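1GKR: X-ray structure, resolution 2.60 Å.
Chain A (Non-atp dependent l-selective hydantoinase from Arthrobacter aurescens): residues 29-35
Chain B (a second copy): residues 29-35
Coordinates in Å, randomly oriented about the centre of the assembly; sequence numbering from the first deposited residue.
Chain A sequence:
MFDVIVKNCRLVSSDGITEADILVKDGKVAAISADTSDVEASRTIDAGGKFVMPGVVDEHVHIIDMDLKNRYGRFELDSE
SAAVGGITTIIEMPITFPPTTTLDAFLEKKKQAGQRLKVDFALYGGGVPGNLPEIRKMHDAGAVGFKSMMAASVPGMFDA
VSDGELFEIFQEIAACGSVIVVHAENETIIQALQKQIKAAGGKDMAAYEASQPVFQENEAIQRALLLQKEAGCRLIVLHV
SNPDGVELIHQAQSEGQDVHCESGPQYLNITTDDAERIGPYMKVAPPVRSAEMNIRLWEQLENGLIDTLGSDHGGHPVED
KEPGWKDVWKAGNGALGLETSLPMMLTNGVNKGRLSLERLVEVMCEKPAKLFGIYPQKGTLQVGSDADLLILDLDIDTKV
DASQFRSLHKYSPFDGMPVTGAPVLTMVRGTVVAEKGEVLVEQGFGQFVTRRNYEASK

Chain A (29-35) VAAISAD
Chain B, residues 29-35: VAAISAD

Two copies of one hydantoinase join here by pairing the same short strand with itself, and the most unusual feature is a crowded carbon contact: Ala A31 CB lies 3.2 Å from Ser B33 CB, and Ser A33 CB 3.2 Å from Ala B31 CB. Both are shorter than a normal carbon-carbon contact, fitting the close CA spacing of these pairs.

The example illustrates a general rule of antiparallel self-pairing. When a segment meets its own copy about a local twofold, residue i pairs with a constant minus i; here the constant is 64. Residues 29-33 of each chain are strand, and the two axes approach to 4.7 Å with N-to-C directions 169° apart. At the centre of the register Ile A32 and Ile B32 form the hydrogen-bonded pair, CA to CA 5.5 Å: Ile A32 N donates to Ile B32 O at 3.0 Å, and Ile B32 N to Ile A32 O at 3.0 Å, with N-H...O angles of 163° and 164°. The narrower non-hydrogen-bonded pairs flank it, Ala A31 CA to Ser B33 CA at 3.9 Å and Ser A33 CA to Ala B31 CA at 4.0 Å. An outer pair of bonds closes the ladder, Ala B34 N to Ala A30 O at 2.7 Å and Ala A34 N to Ala B30 O at 2.8 Å, both nearly linear.

The backbone is matched in both copies. From Val A29 to Asp A35, and likewise from Val B29 to Asp B35, phi/psi run −69/121, −96/−27, −167/157, −132/122, −143/155, −66/−33 and −147/132. Ala A30 and Ala B30 depart from the extended form, yet their carbonyls still accept the outer bonds.

Close CA-H...O contacts accompany the hydrogen bonds: Ala A31 CA lies 3.3 Å from Ile B32 O, and Ser A33 CA 3.4 Å from Ala B30 O, with equivalents from chain B.

Side chains alternate. The alanine-serine pairs share one face; Ile A32 and Ile B32 occupy the other, each with chi1 m (−61°) and chi2 t (178°). Ile A32 CB and Ile B32 CB are 5.2 Å apart, so these side chains do not touch. Ala A34 CB lies 3.5 Å from Ala B30 O. Ser A33 and Ser B33 have an off-well chi1 of 102°; Ser A33 OG makes a weak hydrogen bond to Asp A35 O, 3.0 Å, as its copy does. The CA-to-CB bonds of Val A29, Val B29 (chi1 t), Asp A35 and Asp B35 (chi1 t, chi2 −89°) point sideways, and their side chains stay more than 6 Å from the other stretch. The pairing buries 313 Å² in total.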

# COMPACT_ATOMS: atom_id res chain seq x y z
N VAL A 29 21.76 -11.93 -38.89
CA VAL A 29 20.80 -11.26 -39.75
C VAL A 29 21.55 -10.13 -40.44
O VAL A 29 22.11 -9.25 -39.78
CB VAL A 29 19.64 -10.68 -38.94
CG1 VAL A 29 18.68 -9.95 -39.86
CG2 VAL A 29 18.91 -11.79 -38.21
N ALA A 30 21.59 -10.17 -41.77
CA ALA A 30 22.28 -9.14 -42.52
C ALA A 30 21.29 -8.06 -42.97
O ALA A 30 21.65 -6.89 -43.16
CB ALA A 30 22.95 -9.76 -43.72
N ALA A 31 20.02 -8.46 -43.12
CA ALA A 31 19.00 -7.52 -43.55
C ALA A 31 17.59 -8.05 -43.37
O ALA A 31 17.36 -9.26 -43.29
CB ALA A 31 19.21 -7.18 -45.00
N ILE A 32 16.65 -7.12 -43.28
CA ILE A 32 15.23 -7.44 -43.18
C ILE A 32 14.61 -6.55 -44.23
O ILE A 32 14.77 -5.32 -44.19
CB ILE A 32 14.66 -7.08 -41.82
CG1 ILE A 32 15.40 -7.87 -40.74
CG2 ILE A 32 13.16 -7.35 -41.80
CD1 ILE A 32 14.95 -7.56 -39.34
N SER A 33 13.91 -7.14 -45.19
CA SER A 33 13.34 -6.29 -46.22
C SER A 33 11.97 -6.74 -46.70
O SER A 33 11.61 -7.92 -46.60
CB SER A 33 14.31 -6.18 -47.38
OG SER A 33 13.93 -7.01 -48.45
N ALA A 34 11.21 -5.78 -47.21
CA ALA A 34 9.86 -6.05 -47.68
C ALA A 34 9.83 -6.97 -48.88
O ALA A 34 8.90 -7.76 -49.04
CB ALA A 34 9.17 -4.73 -48.00
N ASP A 35 10.84 -6.87 -49.73
CA ASP A 35 10.89 -7.69 -50.93
C ASP A 35 12.32 -8.08 -51.31
O ASP A 35 13.22 -7.22 -51.34
CB ASP A 35 10.21 -6.94 -52.08
CG ASP A 35 10.36 -7.62 -53.42
OD1 ASP A 35 11.36 -7.34 -54.12
OD2 ASP A 35 9.49 -8.45 -53.76
N VAL B 29 9.76 2.60 -45.00
CA VAL B 29 10.98 1.84 -44.88
C VAL B 29 10.77 0.54 -45.65
O VAL B 29 9.85 -0.22 -45.35
CB VAL B 29 11.29 1.50 -43.41
CG1 VAL B 29 12.55 0.67 -43.32
CG2 VAL B 29 11.45 2.78 -42.61
N ALA B 30 11.61 0.31 -46.65
CA ALA B 30 11.49 -0.90 -47.45
C ALA B 30 12.44 -1.97 -46.93
O ALA B 30 12.19 -3.18 -47.08
CB ALA B 30 11.82 -0.58 -48.89
N ALA B 31 13.53 -1.54 -46.29
CA ALA B 31 14.50 -2.47 -45.76
C ALA B 31 15.50 -1.82 -44.81
O ALA B 31 15.72 -0.61 -44.84
CB ALA B 31 15.25 -3.11 -46.89
N ILE B 32 16.07 -2.65 -43.95
CA ILE B 32 17.10 -2.23 -43.02
C ILE B 32 18.18 -3.27 -43.21
O ILE B 32 17.94 -4.47 -43.05
CB ILE B 32 16.62 -2.27 -41.58
CG1 ILE B 32 15.42 -1.33 -41.42
CG2 ILE B 32 17.77 -1.91 -40.64
CD1 ILE B 32 14.83 -1.32 -40.04
N SER B 33 19.38 -2.85 -43.57
CA SER B 33 20.41 -3.84 -43.79
C SER B 33 21.79 -3.41 -43.34
O SER B 33 22.10 -2.21 -43.26
CB SER B 33 20.42 -4.25 -45.25
OG SER B 33 21.47 -3.62 -45.95
N ALA B 34 22.62 -4.40 -43.03
CA ALA B 34 23.97 -4.15 -42.55
C ALA B 34 24.85 -3.49 -43.59
O ALA B 34 25.72 -2.68 -43.25
CB ALA B 34 24.59 -5.45 -42.07
N ASP B 35 24.63 -3.82 -44.85
CA ASP B 35 25.44 -3.26 -45.92
C ASP B 35 24.64 -3.05 -47.21
O ASP B 35 23.91 -3.95 -47.65
CB ASP B 35 26.63 -4.19 -46.17
CG ASP B 35 27.45 -3.79 -47.39
OD1 ASP B 35 27.13 -4.28 -48.50
OD2 ASP B 35 28.40 -3.00 -47.23